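Local coordinates for protein putative conjugative transposon recombinase (Clostridium difficile, PDB 3G13) that probably binds DNA and carries out strand exchange as a serine recombinase, this chain being its N-terminal resolvase domain, at residues C71-I84 / M100-E113. Residues are numbered along the deposited sequence; the frame is centred on the assembly and turned at random.
Sequences CMNGEIDMVFTKSI and MLKERNIAVYFEDE. Unlike the reference sequence in segment 71-84: F80 (reference Ile).
D77 to T81 and A107 to E111 zip together as parallel neighbours: A107 N reaches D77 O, V79 N then A107 O, and the ladder runs on to E111 N, which bonds T81 O at 2.9 Å. These are two strands of the mixed sheet of the resolvase domain, joined through helices 84-87 and 91-102 in a beta-alpha-beta crossover.

Both faces of the strand pair are well packed. On the face with V79, T81, V108 and F110, the F110 ring is sandwiched: I84 CG1 stands over the centre of one face, 3.7 Å from the centroid, a CH-pi contact, while V108 CG1 lies near the rim of the opposite face. T81 CG2 runs alongside F110, 3.5 Å from CD1; OG1, anti to the backbone N (chi1 -162°), hydrogen-bonds Y11 O, and CG2 is thereby left against the ring. Near the helix ends, I106 CD1 packs against C71 CB.

On the other face, the F80 and Y109 rings meet obliquely, planes at 62°. M78 CE comes to the edge of Y109 and presses on A107 CB at 3.3 Å, the tight spot of the contact. The loose side is the helix-end rim, where M72 SE sits 3.4 Å above the R104 guanidinium plane and a water links R104 NH1 to C71 O. At the far, exposed end K82 NZ makes a salt bridge to D112 OD1, approaching the syn lone pair of that oxygen.

E113 OE2 takes the I84 N-H almost straight (170°), on the syn side but tilted out of the carboxylate plane, and also hydrogen-bonds S131 OG of the second subunit. One carboxylate oxygen thus ties the start of helix 84-87 to the dimer partner, and these two partners would probably stabilise its negative charge.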
ATOM      1  N   CYS A  71      -3.600  24.409   7.254  1.00 21.24           N
ATOM      2  CA  CYS A  71      -3.161  23.387   8.224  1.00 22.17           C
ATOM      3  C   CYS A  71      -1.865  23.815   8.918  1.00 22.25           C
ATOM      4  O   CYS A  71      -1.770  23.706  10.131  1.00 22.22           O
ATOM      5  CB  CYS A  71      -2.979  21.996   7.574  1.00 21.07           C
ATOM      6  SG  CYS A  71      -4.520  21.134   7.135  1.00 22.74           S
HETATM    7  N   MSE A  72      -0.878  24.306   8.151  1.00 23.54           N
HETATM    8  CA  MSE A  72       0.392  24.763   8.736  1.00 24.94           C
HETATM    9  C   MSE A  72       0.201  25.985   9.659  1.00 24.86           C
HETATM   10  O   MSE A  72       0.974  26.188  10.609  1.00 23.22           O
HETATM   11  CB  MSE A  72       1.453  25.002   7.652  1.00 26.25           C
HETATM   12  CG  MSE A  72       1.855  23.732   6.853  1.00 30.87           C
HETATM   13 SE   MSE A  72       2.340  22.164   7.989  1.00 46.14          SE
HETATM   14  CE  MSE A  72       0.635  21.156   7.936  1.00 40.96           C
ATOM     15  N   ASN A  73      -0.868  26.751   9.412  1.00 25.39           N
ATOM     16  CA  ASN A  73      -1.234  27.916  10.240  1.00 25.47           C
ATOM     17  C   ASN A  73      -2.147  27.619  11.445  1.00 25.16           C
ATOM     18  O   ASN A  73      -2.512  28.535  12.180  1.00 25.38           O
ATOM     19  CB  ASN A  73      -1.888  28.990   9.355  1.00 26.42           C
ATOM     20  CG  ASN A  73      -0.930  29.562   8.307  1.00 29.28           C
ATOM     21  OD1 ASN A  73       0.291  29.427   8.419  1.00 33.61           O
ATOM     22  ND2 ASN A  73      -1.484  30.218   7.293  1.00 30.25           N
ATOM     23  N   GLY A  74      -2.524  26.354  11.649  1.00 24.02           N
ATOM     24  CA  GLY A  74      -3.304  25.980  12.832  1.00 22.57           C
ATOM     25  C   GLY A  74      -4.810  26.180  12.720  1.00 22.05           C
ATOM     26  O   GLY A  74      -5.523  26.194  13.732  1.00 21.43           O
ATOM     27  N   GLU A  75      -5.311  26.303  11.496  1.00 20.92           N
ATOM     28  CA  GLU A  75      -6.752  26.532  11.287  1.00 20.99           C
ATOM     29  C   GLU A  75      -7.590  25.255  11.240  1.00 19.73           C
ATOM     30  O   GLU A  75      -8.822  25.324  11.276  1.00 18.57           O
ATOM     31  CB  GLU A  75      -6.978  27.347  10.014  1.00 21.58           C
ATOM     32  CG  GLU A  75      -6.670  28.807  10.211  1.00 25.75           C
ATOM     33  CD  GLU A  75      -6.532  29.560   8.908  1.00 30.30           C
ATOM     34  OE1 GLU A  75      -7.283  29.260   7.937  1.00 32.20           O
ATOM     35  OE2 GLU A  75      -5.664  30.459   8.854  1.00 34.25           O
ATOM     36  N   ILE A  76      -6.933  24.089  11.144  1.00 18.59           N
ATOM     37  CA  ILE A  76      -7.662  22.834  10.864  1.00 17.82           C
ATOM     38  C   ILE A  76      -7.132  21.716  11.753  1.00 17.93           C
ATOM     39  O   ILE A  76      -5.905  21.544  11.845  1.00 18.07           O
ATOM     40  CB  ILE A  76      -7.523  22.430   9.369  1.00 17.21           C
ATOM     41  CG1 ILE A  76      -8.134  23.505   8.443  1.00 18.67           C
ATOM     42  CG2 ILE A  76      -8.139  21.023   9.083  1.00 14.80           C
ATOM     43  CD1 ILE A  76      -7.787  23.340   6.971  1.00 19.53           C
ATOM     44  N   ASP A  77      -8.039  20.969  12.394  1.00 17.54           N
ATOM     45  CA  ASP A  77      -7.656  19.837  13.268  1.00 17.81           C
ATOM     46  C   ASP A  77      -7.897  18.495  12.600  1.00 17.00           C
ATOM     47  O   ASP A  77      -7.227  17.508  12.909  1.00 17.47           O
ATOM     48  CB  ASP A  77      -8.408  19.863  14.614  1.00 17.45           C
ATOM     49  CG  ASP A  77      -8.126  21.117  15.438  1.00 19.67           C
ATOM     50  OD1 ASP A  77      -6.921  21.448  15.671  1.00 19.36           O
ATOM     51  OD2 ASP A  77      -9.115  21.754  15.870  1.00 18.60           O
HETATM   52  N   MSE A  78      -8.865  18.467  11.695  1.00 16.65           N
HETATM   53  CA  MSE A  78      -9.245  17.268  10.970  1.00 16.42           C
HETATM   54  C   MSE A  78      -9.807  17.632   9.586  1.00 15.76           C
HETATM   55  O   MSE A  78     -10.650  18.532   9.441  1.00 15.40           O
HETATM   56  CB  MSE A  78     -10.224  16.387  11.788  1.00 15.84           C
HETATM   57  CG  MSE A  78     -10.564  15.054  11.096  1.00 18.10           C
HETATM   58 SE   MSE A  78     -11.528  13.757  12.192  1.00 26.10          SE
HETATM   59  CE  MSE A  78     -10.205  12.358  12.110  1.00 32.74           C
ATOM     60  N   VAL A  79      -9.302  16.934   8.582  1.00 15.51           N
ATOM     61  CA  VAL A  79      -9.785  17.044   7.197  1.00 15.79           C
ATOM     62  C   VAL A  79     -10.513  15.811   6.716  1.00 14.71           C
ATOM     63  O   VAL A  79      -9.950  14.720   6.700  1.00 13.43           O
ATOM     64  CB  VAL A  79      -8.591  17.251   6.201  1.00 16.70           C
ATOM     65  CG1 VAL A  79      -9.130  17.544   4.772  1.00 18.21           C
ATOM     66  CG2 VAL A  79      -7.717  18.375   6.667  1.00 19.20           C
ATOM     67  N   PHE A  80     -11.759  15.979   6.272  1.00 14.06           N
ATOM     68  CA  PHE A  80     -12.483  14.913   5.600  1.00 13.64           C
ATOM     69  C   PHE A  80     -12.111  14.890   4.126  1.00 14.92           C
ATOM     70  O   PHE A  80     -11.968  15.943   3.481  1.00 14.77           O
ATOM     71  CB  PHE A  80     -14.007  15.094   5.710  1.00 12.44           C
ATOM     72  CG  PHE A  80     -14.578  14.655   7.032  1.00 15.47           C
ATOM     73  CD1 PHE A  80     -14.965  15.600   7.978  1.00 16.81           C
ATOM     74  CD2 PHE A  80     -14.708  13.296   7.339  1.00 11.55           C
ATOM     75  CE1 PHE A  80     -15.517  15.201   9.229  1.00 16.82           C
ATOM     76  CE2 PHE A  80     -15.246  12.876   8.585  1.00 16.94           C
ATOM     77  CZ  PHE A  80     -15.647  13.834   9.534  1.00 16.41           C
ATOM     78  N   THR A  81     -11.982  13.688   3.581  1.00 14.28           N
ATOM     79  CA  THR A  81     -11.914  13.551   2.139  1.00 14.14           C
ATOM     80  C   THR A  81     -12.475  12.194   1.724  1.00 14.76           C
ATOM     81  O   THR A  81     -12.380  11.230   2.483  1.00 14.12           O
ATOM     82  CB  THR A  81     -10.477  13.864   1.597  1.00 14.77           C
ATOM     83  OG1 THR A  81     -10.566  14.117   0.203  1.00 15.32           O
ATOM     84  CG2 THR A  81      -9.482  12.727   1.870  1.00 13.35           C
ATOM     85  N   LYS A  82     -13.064  12.101   0.530  1.00 15.14           N
ATOM     86  CA  LYS A  82     -13.874  10.938   0.216  1.00 15.64           C
ATOM     87  C   LYS A  82     -13.019   9.675   0.112  1.00 15.57           C
ATOM     88  O   LYS A  82     -13.423   8.615   0.567  1.00 14.96           O
ATOM     89  CB  LYS A  82     -14.717  11.158  -1.056  1.00 16.46           C
ATOM     90  CG  LYS A  82     -15.550   9.905  -1.472  1.00 18.42           C
ATOM     91  CD  LYS A  82     -16.716  10.193  -2.456  1.00 24.14           C
ATOM     92  CE  LYS A  82     -17.370   8.899  -2.962  1.00 25.08           C
ATOM     93  NZ  LYS A  82     -17.989   8.111  -1.828  1.00 26.56           N
ATOM     94  N   SER A  83     -11.819   9.810  -0.440  1.00 15.31           N
ATOM     95  CA  SER A  83     -11.012   8.627  -0.749  1.00 16.01           C
ATOM     96  C   SER A  83      -9.555   9.036  -0.834  1.00 15.34           C
ATOM     97  O   SER A  83      -9.224  10.207  -1.083  1.00 15.13           O
ATOM     98  CB  SER A  83     -11.448   8.012  -2.098  1.00 15.59           C
ATOM     99  OG  SER A  83     -11.085   8.893  -3.143  1.00 16.50           O
ATOM    100  N   ILE A  84      -8.672   8.063  -0.660  1.00 15.12           N
ATOM    101  CA  ILE A  84      -7.254   8.279  -0.899  1.00 14.80           C
ATOM    102  C   ILE A  84      -6.969   8.815  -2.331  1.00 15.24           C
ATOM    103  O   ILE A  84      -6.098   9.674  -2.518  1.00 13.87           O
ATOM    104  CB  ILE A  84      -6.432   6.953  -0.627  1.00 14.43           C
ATOM    105  CG1 ILE A  84      -6.323   6.722   0.895  1.00 13.90           C
ATOM    106  CG2 ILE A  84      -5.042   7.053  -1.236  1.00 14.36           C
ATOM    107  CD1 ILE A  84      -6.045   5.264   1.346  1.00 13.43           C
HETATM  108  N   MSE A 100       2.850  15.052   7.002  1.00 20.22           N
HETATM  109  CA  MSE A 100       2.985  16.480   7.339  1.00 21.09           C
HETATM  110  C   MSE A 100       1.847  16.936   8.267  1.00 19.72           C
HETATM  111  O   MSE A 100       2.049  17.694   9.220  1.00 19.81           O
HETATM  112  CB  MSE A 100       2.964  17.312   6.044  1.00 22.33           C
HETATM  113  CG  MSE A 100       3.212  18.789   6.183  1.00 28.17           C
HETATM  114 SE   MSE A 100       2.993  19.633   4.402  1.00 47.29          SE
HETATM  115  CE  MSE A 100       4.215  18.566   3.334  1.00 36.19           C
ATOM    116  N   LEU A 101       0.635  16.496   7.962  1.00 18.67           N
ATOM    117  CA  LEU A 101      -0.509  16.745   8.848  1.00 18.24           C
ATOM    118  C   LEU A 101      -0.290  16.024  10.203  1.00 17.65           C
ATOM    119  O   LEU A 101      -0.441  16.622  11.255  1.00 16.63           O
ATOM    120  CB  LEU A 101      -1.832  16.336   8.140  1.00 17.81           C
ATOM    121  CG  LEU A 101      -2.526  17.477   7.336  1.00 19.55           C
ATOM    122  CD1 LEU A 101      -1.536  18.356   6.581  1.00 16.60           C
ATOM    123  CD2 LEU A 101      -3.596  17.010   6.374  1.00 18.42           C
ATOM    124  N   LYS A 102       0.090  14.751  10.166  1.00 17.36           N
ATOM    125  CA  LYS A 102       0.218  13.937  11.387  1.00 18.82           C
ATOM    126  C   LYS A 102       1.232  14.541  12.407  1.00 19.85           C
ATOM    127  O   LYS A 102       0.989  14.519  13.601  1.00 19.55           O
ATOM    128  CB  LYS A 102       0.600  12.486  11.011  1.00 18.62           C
ATOM    129  CG  LYS A 102       0.704  11.509  12.190  1.00 18.39           C
ATOM    130  CD  LYS A 102       0.688  10.056  11.711  1.00 23.70           C
ATOM    131  CE  LYS A 102       0.649   9.036  12.880  1.00 27.79           C
ATOM    132  NZ  LYS A 102      -0.282   7.855  12.569  1.00 32.94           N
ATOM    133  N   GLU A 103       2.346  15.083  11.912  1.00 21.07           N
ATOM    134  CA  GLU A 103       3.374  15.678  12.766  1.00 23.71           C
ATOM    135  C   GLU A 103       2.824  16.877  13.538  1.00 23.77           C
ATOM    136  O   GLU A 103       3.378  17.270  14.590  1.00 24.12           O
ATOM    137  CB  GLU A 103       4.592  16.089  11.920  1.00 24.21           C
ATOM    138  CG  GLU A 103       5.361  14.890  11.358  1.00 30.70           C
ATOM    139  CD  GLU A 103       6.346  15.247  10.229  1.00 39.16           C
ATOM    140  OE1 GLU A 103       6.845  14.287   9.561  1.00 41.06           O
ATOM    141  OE2 GLU A 103       6.615  16.468  10.012  1.00 41.79           O
ATOM    142  N   ARG A 104       1.746  17.458  13.003  1.00 23.33           N
ATOM    143  CA  ARG A 104       1.066  18.596  13.620  1.00 23.99           C
ATOM    144  C   ARG A 104      -0.249  18.215  14.319  1.00 23.22           C
ATOM    145  O   ARG A 104      -1.025  19.094  14.714  1.00 22.28           O
ATOM    146  CB  ARG A 104       0.884  19.725  12.603  1.00 23.90           C
ATOM    147  CG  ARG A 104       2.136  20.614  12.561  1.00 28.85           C
ATOM    148  CD  ARG A 104       2.595  20.840  11.162  1.00 35.17           C
ATOM    149  NE  ARG A 104       3.743  21.765  11.057  1.00 39.35           N
ATOM    150  CZ  ARG A 104       3.722  23.073  11.365  1.00 39.62           C
ATOM    151  NH1 ARG A 104       2.617  23.662  11.839  1.00 38.55           N
ATOM    152  NH2 ARG A 104       4.825  23.801  11.189  1.00 41.09           N
ATOM    153  N   ASN A 105      -0.438  16.903  14.512  1.00 22.67           N
ATOM    154  CA  ASN A 105      -1.617  16.320  15.201  1.00 23.34           C
ATOM    155  C   ASN A 105      -2.921  16.653  14.469  1.00 21.50           C
ATOM    156  O   ASN A 105      -3.967  16.892  15.104  1.00 21.83           O
ATOM    157  CB  ASN A 105      -1.714  16.771  16.669  1.00 24.54           C
ATOM    158  CG  ASN A 105      -0.464  16.457  17.466  1.00 28.74           C
ATOM    159  OD1 ASN A 105      -0.065  15.294  17.589  1.00 35.22           O
ATOM    160  ND2 ASN A 105       0.165  17.500  18.021  1.00 33.74           N
ATOM    161  N   ILE A 106      -2.825  16.699  13.137  1.00 19.10           N
ATOM    162  CA  ILE A 106      -3.963  16.926  12.250  1.00 17.28           C
ATOM    163  C   ILE A 106      -4.286  15.610  11.567  1.00 15.76           C
ATOM    164  O   ILE A 106      -3.442  14.970  10.916  1.00 14.54           O
ATOM    165  CB  ILE A 106      -3.698  18.028  11.184  1.00 17.23           C
ATOM    166  CG1 ILE A 106      -3.269  19.351  11.856  1.00 17.61           C
ATOM    167  CG2 ILE A 106      -4.935  18.193  10.258  1.00 15.17           C
ATOM    168  CD1 ILE A 106      -2.626  20.407  10.890  1.00 15.56           C
ATOM    169  N   ALA A 107      -5.524  15.207  11.755  1.00 14.21           N
ATOM    170  CA  ALA A 107      -6.020  13.966  11.230  1.00 13.47           C
ATOM    171  C   ALA A 107      -6.621  14.174   9.845  1.00 13.43           C
ATOM    172  O   ALA A 107      -7.230  15.208   9.562  1.00 13.69           O
ATOM    173  CB  ALA A 107      -7.120  13.444  12.192  1.00 12.68           C
ATOM    174  N   VAL A 108      -6.463  13.177   8.992  1.00 12.78           N
ATOM    175  CA  VAL A 108      -7.287  13.071   7.810  1.00 13.46           C
ATOM    176  C   VAL A 108      -8.264  11.928   8.034  1.00 13.04           C
ATOM    177  O   VAL A 108      -7.904  10.885   8.607  1.00 11.76           O
ATOM    178  CB  VAL A 108      -6.441  12.817   6.519  1.00 13.99           C
ATOM    179  CG1 VAL A 108      -7.371  12.635   5.267  1.00 12.80           C
ATOM    180  CG2 VAL A 108      -5.469  13.927   6.335  1.00 13.09           C
ATOM    181  N   TYR A 109      -9.521  12.154   7.661  1.00 12.22           N
ATOM    182  CA  TYR A 109     -10.483  11.073   7.681  1.00 12.38           C
ATOM    183  C   TYR A 109     -10.876  10.725   6.241  1.00 13.13           C
ATOM    184  O   TYR A 109     -11.563  11.507   5.581  1.00 11.78           O
ATOM    185  CB  TYR A 109     -11.744  11.365   8.560  1.00 12.02           C
ATOM    186  CG  TYR A 109     -12.519  10.067   8.762  1.00 11.26           C
ATOM    187  CD1 TYR A 109     -12.251   9.256   9.852  1.00 10.99           C
ATOM    188  CD2 TYR A 109     -13.467   9.633   7.837  1.00  8.44           C
ATOM    189  CE1 TYR A 109     -12.885   8.052  10.022  1.00 11.84           C
ATOM    190  CE2 TYR A 109     -14.116   8.400   7.987  1.00 11.08           C
ATOM    191  CZ  TYR A 109     -13.819   7.625   9.085  1.00 14.77           C
ATOM    192  OH  TYR A 109     -14.437   6.413   9.274  1.00 14.61           O
ATOM    193  N   PHE A 110     -10.430   9.540   5.794  1.00 11.86           N
ATOM    194  CA  PHE A 110     -10.749   8.977   4.498  1.00 13.43           C
ATOM    195  C   PHE A 110     -12.090   8.274   4.619  1.00 13.06           C
ATOM    196  O   PHE A 110     -12.198   7.244   5.273  1.00 12.59           O
ATOM    197  CB  PHE A 110      -9.637   7.976   4.079  1.00 11.98           C
ATOM    198  CG  PHE A 110      -8.327   8.634   3.788  1.00 13.85           C
ATOM    199  CD1 PHE A 110      -8.201   9.543   2.718  1.00 12.16           C
ATOM    200  CD2 PHE A 110      -7.211   8.377   4.582  1.00 13.28           C
ATOM    201  CE1 PHE A 110      -6.977  10.160   2.455  1.00  9.67           C
ATOM    202  CE2 PHE A 110      -5.998   8.975   4.304  1.00 10.88           C
ATOM    203  CZ  PHE A 110      -5.865   9.854   3.246  1.00 12.82           C
ATOM    204  N   GLU A 111     -13.123   8.855   4.016  1.00 13.92           N
ATOM    205  CA  GLU A 111     -14.482   8.397   4.238  1.00 14.09           C
ATOM    206  C   GLU A 111     -14.741   6.996   3.662  1.00 14.50           C
ATOM    207  O   GLU A 111     -15.330   6.150   4.347  1.00 15.93           O
ATOM    208  CB  GLU A 111     -15.521   9.414   3.708  1.00 13.92           C
ATOM    209  CG  GLU A 111     -15.308  10.853   4.234  1.00 15.61           C
ATOM    210  CD  GLU A 111     -15.876  11.892   3.290  1.00 13.21           C
ATOM    211  OE1 GLU A 111     -15.189  12.882   2.994  1.00 14.71           O
ATOM    212  OE2 GLU A 111     -17.013  11.715   2.840  1.00 18.33           O
ATOM    213  N   ASP A 112     -14.326   6.746   2.425  1.00 15.25           N
ATOM    214  CA  ASP A 112     -14.620   5.435   1.773  1.00 16.14           C
ATOM    215  C   ASP A 112     -13.898   4.270   2.485  1.00 15.46           C
ATOM    216  O   ASP A 112     -14.492   3.220   2.765  1.00 13.97           O
ATOM    217  CB  ASP A 112     -14.189   5.449   0.289  1.00 16.18           C
ATOM    218  CG  ASP A 112     -15.177   6.231  -0.633  1.00 21.26           C
ATOM    219  OD1 ASP A 112     -16.268   6.673  -0.176  1.00 21.82           O
ATOM    220  OD2 ASP A 112     -14.816   6.413  -1.812  1.00 20.25           O
ATOM    221  N   GLU A 113     -12.621   4.506   2.782  1.00 15.29           N
ATOM    222  CA  GLU A 113     -11.741   3.529   3.432  1.00 14.77           C
ATOM    223  C   GLU A 113     -12.022   3.405   4.936  1.00 14.14           C
ATOM    224  O   GLU A 113     -11.681   2.401   5.528  1.00 13.77           O
ATOM    225  CB  GLU A 113     -10.281   3.934   3.237  1.00 14.13           C
ATOM    226  CG  GLU A 113      -9.782   3.889   1.800  1.00 15.26           C
ATOM    227  CD  GLU A 113     -10.079   5.173   1.028  1.00 15.51           C
ATOM    228  OE1 GLU A 113     -10.824   6.044   1.560  1.00 17.25           O
ATOM    229  OE2 GLU A 113      -9.560   5.313  -0.102  1.00 15.54           O
TER
HETATM  230  O   HOH W   1      -0.199  23.569  12.685  1.00 35.96           O
HETATM  231  O   HOH W   2      -4.611  19.705  15.447  1.00 30.99           O